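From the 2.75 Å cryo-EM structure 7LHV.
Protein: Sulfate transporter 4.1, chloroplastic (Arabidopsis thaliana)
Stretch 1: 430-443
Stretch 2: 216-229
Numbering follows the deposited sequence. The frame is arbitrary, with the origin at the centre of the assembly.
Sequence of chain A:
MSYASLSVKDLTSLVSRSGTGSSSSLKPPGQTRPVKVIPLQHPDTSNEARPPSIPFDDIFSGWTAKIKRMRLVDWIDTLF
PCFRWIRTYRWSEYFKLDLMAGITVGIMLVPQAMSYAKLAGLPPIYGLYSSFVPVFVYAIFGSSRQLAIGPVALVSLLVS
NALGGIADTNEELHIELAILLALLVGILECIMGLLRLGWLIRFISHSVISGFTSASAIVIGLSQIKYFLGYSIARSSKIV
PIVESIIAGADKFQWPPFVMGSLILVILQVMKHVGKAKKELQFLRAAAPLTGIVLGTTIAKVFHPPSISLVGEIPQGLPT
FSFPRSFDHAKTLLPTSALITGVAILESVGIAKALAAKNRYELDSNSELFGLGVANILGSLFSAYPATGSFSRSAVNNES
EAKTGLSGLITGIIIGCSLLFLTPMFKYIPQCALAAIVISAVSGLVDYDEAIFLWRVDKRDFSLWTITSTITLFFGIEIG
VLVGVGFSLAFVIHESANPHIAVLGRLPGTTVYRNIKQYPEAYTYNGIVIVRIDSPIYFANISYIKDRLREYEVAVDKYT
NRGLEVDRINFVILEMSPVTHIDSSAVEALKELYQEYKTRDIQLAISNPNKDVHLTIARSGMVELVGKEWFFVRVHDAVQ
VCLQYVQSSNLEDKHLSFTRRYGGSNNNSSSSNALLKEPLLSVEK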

# COMPACT_ATOMS: atom_id res chain seq x y z
N PRO A 430 41.91 21.63 -5.64
CA PRO A 430 41.08 21.99 -6.79
C PRO A 430 39.69 21.39 -6.68
O PRO A 430 39.49 20.33 -6.09
CB PRO A 430 41.84 21.41 -7.99
CG PRO A 430 43.23 21.17 -7.49
CD PRO A 430 43.08 20.82 -6.04
N GLN A 431 38.71 22.10 -7.25
CA GLN A 431 37.34 21.59 -7.26
C GLN A 431 37.19 20.41 -8.19
O GLN A 431 36.36 19.52 -7.94
CB GLN A 431 36.37 22.71 -7.64
CG GLN A 431 36.39 23.89 -6.70
CD GLN A 431 35.51 25.03 -7.17
OE1 GLN A 431 35.71 26.18 -6.80
NE2 GLN A 431 34.51 24.70 -7.98
N CYS A 432 37.96 20.37 -9.28
CA CYS A 432 37.89 19.23 -10.19
C CYS A 432 38.35 17.95 -9.51
O CYS A 432 37.86 16.87 -9.85
CB CYS A 432 38.72 19.50 -11.44
SG CYS A 432 40.49 19.67 -11.14
N ALA A 433 39.27 18.05 -8.55
CA ALA A 433 39.67 16.86 -7.79
C ALA A 433 38.50 16.31 -6.98
O ALA A 433 38.28 15.09 -6.95
CB ALA A 433 40.85 17.20 -6.87
N LEU A 434 37.75 17.18 -6.31
CA LEU A 434 36.58 16.73 -5.56
C LEU A 434 35.52 16.16 -6.49
O LEU A 434 34.86 15.17 -6.15
CB LEU A 434 36.01 17.88 -4.73
CG LEU A 434 36.98 18.57 -3.76
CD1 LEU A 434 36.24 19.59 -2.92
CD2 LEU A 434 37.68 17.55 -2.88
N ALA A 435 35.34 16.77 -7.66
CA ALA A 435 34.41 16.22 -8.63
C ALA A 435 34.83 14.83 -9.08
O ALA A 435 33.99 13.93 -9.22
CB ALA A 435 34.29 17.15 -9.84
N ALA A 436 36.13 14.63 -9.31
CA ALA A 436 36.63 13.31 -9.69
C ALA A 436 36.42 12.30 -8.57
O ALA A 436 36.10 11.14 -8.83
CB ALA A 436 38.10 13.40 -10.07
N ILE A 437 36.59 12.73 -7.32
CA ILE A 437 36.36 11.83 -6.20
C ILE A 437 34.90 11.41 -6.14
O ILE A 437 34.59 10.23 -5.93
CB ILE A 437 36.81 12.49 -4.88
CG1 ILE A 437 38.33 12.56 -4.81
CG2 ILE A 437 36.27 11.72 -3.69
CD1 ILE A 437 38.84 13.39 -3.67
N VAL A 438 33.97 12.35 -6.34
CA VAL A 438 32.55 12.01 -6.34
C VAL A 438 32.22 11.06 -7.49
O VAL A 438 31.46 10.10 -7.32
CB VAL A 438 31.68 13.28 -6.39
CG1 VAL A 438 30.22 12.91 -6.47
CG2 VAL A 438 31.92 14.13 -5.18
N ILE A 439 32.78 11.33 -8.67
CA ILE A 439 32.51 10.47 -9.82
C ILE A 439 33.02 9.06 -9.57
O ILE A 439 32.34 8.07 -9.88
CB ILE A 439 33.13 11.08 -11.09
CG1 ILE A 439 32.36 12.33 -11.52
CG2 ILE A 439 33.14 10.07 -12.22
CD1 ILE A 439 33.02 13.09 -12.63
N SER A 440 34.23 8.94 -9.00
CA SER A 440 34.77 7.63 -8.68
C SER A 440 33.92 6.92 -7.63
O SER A 440 33.72 5.71 -7.70
CB SER A 440 36.21 7.76 -8.21
OG SER A 440 36.71 6.52 -7.73
N ALA A 441 33.43 7.67 -6.64
CA ALA A 441 32.61 7.07 -5.59
C ALA A 441 31.30 6.54 -6.15
O ALA A 441 30.84 5.47 -5.74
CB ALA A 441 32.34 8.09 -4.49
N VAL A 442 30.68 7.27 -7.08
CA VAL A 442 29.39 6.85 -7.61
C VAL A 442 29.49 5.94 -8.83
O VAL A 442 28.47 5.41 -9.28
CB VAL A 442 28.51 8.07 -7.99
CG1 VAL A 442 28.35 8.98 -6.79
CG2 VAL A 442 29.12 8.81 -9.16
N SER A 443 30.69 5.74 -9.38
CA SER A 443 30.83 4.79 -10.48
C SER A 443 30.50 3.37 -10.04
O SER A 443 29.99 2.58 -10.83
CB SER A 443 32.24 4.85 -11.05
OG SER A 443 33.15 4.13 -10.24
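Stretch 2 (216-229) SAIVIGLSQIKYFL

Stretch 2 packs against stretch 1 as a close, nearly antiparallel helix-helix contact, built from apolar side chains and van der Waals contacts with no hydrogen bond passing between the two segments. Residues 216-229 are helical throughout and continue a helix that begins earlier in the chain; their partner is the helix that starts at Gln-431, directly after Pro-430 at the N-cap position. The two axes approach to 8.4 Å with a signed crossing angle of -153°, and together the stretches bury 621 Å².

Because the directions oppose, the register runs backwards: the CA of Cys-432 lies 5.3 Å from the CA of Tyr-227, that of Ala-435 5.5 Å from the CA of Gln-224, that of Ile-439 5.3 Å from the CA of Gly-221, and that of Val-442 5.4 Å from the CA of Ala-217. Small residues recur in these pairs, in keeping with so short an interaxial distance. Stretch 2 is not quite regular, however. It is kinked where the backbone N atoms of Lys-226 and Tyr-227 lack a bond to the preceding turn; Tyr-227 N instead donates to Gln-224 O at 3.3 Å.

Just beyond this kink, Phe-228 provides the main knob. Its CA-to-CB bond points sideways, but the ring reaches back into a hole formed by Cys-432, Ala-435, Ala-436 and Ile-439. Ile-439 CD1 covers one face in a CH-pi contact, 4.2 Å from the centroid of the Phe-228 ring, whereas the backbone atoms Cys-432 O and Ala-436 N lie at the ring edge, 3.4 and 3.6 Å from Phe-228 CE1. The methyl CB of Ala-436 comes within 3.6 Å of Phe-228 CZ.

Ala-435 points toward stretch 2, and its CB meets both Tyr-227 CB at 3.5 Å and Gln-224 O at 3.6 Å, so a methyl group rests directly against the opposing backbone. Further along, Gln-224 CB lies 4.0 Å from Ile-439 CG1, and with chi1 and chi2 both m the side chain brings its OE1 to 3.7 Å from Val-438 CG2.

At the other end of the contact the packing is aliphatic. Ile-220 CG2 touches two valines one turn apart, Val-438 CG1 at 3.7 Å and Val-442 CG1 at 3.6 Å. Val-442 also lies over Gly-221, its CG2 4.3 Å from Gly-221 N, while Ala-217 CB approaches Val-442 O to 3.5 Å and completes the interface.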

# COMPACT_ATOMS: atom_id res chain seq x y z
N SER A 216 20.25 7.48 -9.75
CA SER A 216 20.82 8.55 -8.94
C SER A 216 22.32 8.67 -9.17
O SER A 216 22.86 9.78 -9.20
CB SER A 216 20.51 8.32 -7.47
OG SER A 216 19.13 8.50 -7.20
N ALA A 217 23.01 7.54 -9.31
CA ALA A 217 24.45 7.58 -9.56
C ALA A 217 24.76 8.24 -10.90
O ALA A 217 25.69 9.05 -11.01
CB ALA A 217 25.03 6.18 -9.50
N ILE A 218 23.99 7.89 -11.93
CA ILE A 218 24.20 8.52 -13.24
C ILE A 218 23.92 10.02 -13.16
O ILE A 218 24.67 10.84 -13.72
CB ILE A 218 23.34 7.84 -14.31
CG1 ILE A 218 23.85 6.43 -14.58
CG2 ILE A 218 23.36 8.65 -15.60
CD1 ILE A 218 22.96 5.63 -15.49
N VAL A 219 22.86 10.41 -12.45
CA VAL A 219 22.54 11.83 -12.30
C VAL A 219 23.66 12.55 -11.55
O VAL A 219 24.04 13.67 -11.91
CB VAL A 219 21.19 12.00 -11.59
CG1 VAL A 219 21.01 13.42 -11.09
CG2 VAL A 219 20.06 11.63 -12.53
N ILE A 220 24.20 11.93 -10.51
CA ILE A 220 25.28 12.54 -9.74
C ILE A 220 26.52 12.74 -10.61
O ILE A 220 27.15 13.81 -10.59
CB ILE A 220 25.61 11.68 -8.50
CG1 ILE A 220 24.50 11.79 -7.46
CG2 ILE A 220 26.92 12.09 -7.90
CD1 ILE A 220 24.53 10.70 -6.42
N GLY A 221 26.88 11.73 -11.40
CA GLY A 221 28.02 11.87 -12.29
C GLY A 221 27.83 12.96 -13.32
O GLY A 221 28.73 13.76 -13.58
N LEU A 222 26.64 13.02 -13.93
CA LEU A 222 26.38 14.05 -14.93
C LEU A 222 26.27 15.43 -14.31
O LEU A 222 26.48 16.43 -15.01
CB LEU A 222 25.10 13.72 -15.70
CG LEU A 222 25.27 12.69 -16.82
CD1 LEU A 222 23.99 12.53 -17.60
CD2 LEU A 222 26.41 13.08 -17.74
N SER A 223 25.94 15.53 -13.03
CA SER A 223 25.97 16.83 -12.36
C SER A 223 27.39 17.25 -12.04
O SER A 223 27.72 18.44 -12.13
CB SER A 223 25.13 16.78 -11.08
OG SER A 223 23.75 16.64 -11.38
N GLN A 224 28.24 16.29 -11.68
CA GLN A 224 29.62 16.61 -11.31
C GLN A 224 30.54 16.80 -12.50
O GLN A 224 31.64 17.33 -12.33
CB GLN A 224 30.18 15.52 -10.40
CG GLN A 224 29.50 15.44 -9.05
CD GLN A 224 29.81 16.63 -8.17
OE1 GLN A 224 30.90 16.72 -7.60
NE2 GLN A 224 28.87 17.55 -8.07
N ILE A 225 30.12 16.40 -13.70
CA ILE A 225 30.96 16.62 -14.88
C ILE A 225 31.14 18.11 -15.17
O ILE A 225 32.04 18.50 -15.92
CB ILE A 225 30.38 15.89 -16.11
CG1 ILE A 225 31.39 15.86 -17.26
CG2 ILE A 225 29.13 16.60 -16.60
CD1 ILE A 225 32.62 15.03 -16.96
N LYS A 226 30.31 18.97 -14.57
CA LYS A 226 30.41 20.40 -14.83
C LYS A 226 31.73 20.98 -14.33
O LYS A 226 32.24 21.95 -14.91
CB LYS A 226 29.23 21.14 -14.20
CG LYS A 226 29.31 21.31 -12.70
CD LYS A 226 28.02 21.88 -12.14
CE LYS A 226 28.06 21.95 -10.63
NZ LYS A 226 26.73 22.33 -10.07
N TYR A 227 32.29 20.41 -13.27
CA TYR A 227 33.60 20.86 -12.80
C TYR A 227 34.70 20.45 -13.78
O TYR A 227 35.67 21.19 -13.96
CB TYR A 227 33.88 20.30 -11.41
CG TYR A 227 32.90 20.76 -10.36
CD1 TYR A 227 33.01 22.02 -9.79
CD2 TYR A 227 31.85 19.95 -9.96
CE1 TYR A 227 32.11 22.45 -8.83
CE2 TYR A 227 30.95 20.37 -9.01
CZ TYR A 227 31.08 21.62 -8.45
OH TYR A 227 30.18 22.04 -7.50
N PHE A 228 34.56 19.28 -14.39
CA PHE A 228 35.50 18.88 -15.44
C PHE A 228 35.40 19.82 -16.63
O PHE A 228 36.42 20.23 -17.19
CB PHE A 228 35.22 17.45 -15.88
CG PHE A 228 35.71 16.40 -14.93
CD1 PHE A 228 35.96 16.70 -13.60
CD2 PHE A 228 35.92 15.10 -15.36
CE1 PHE A 228 36.40 15.73 -12.73
CE2 PHE A 228 36.37 14.13 -14.49
CZ PHE A 228 36.61 14.45 -13.18
N LEU A 229 34.18 20.17 -17.03
CA LEU A 229 33.99 21.03 -18.20
C LEU A 229 34.57 22.42 -17.96
O LEU A 229 35.19 23.00 -18.85
CB LEU A 229 32.51 21.12 -18.55
CG LEU A 229 31.83 19.82 -18.98
CD1 LEU A 229 30.35 20.05 -19.21
CD2 LEU A 229 32.49 19.26 -20.22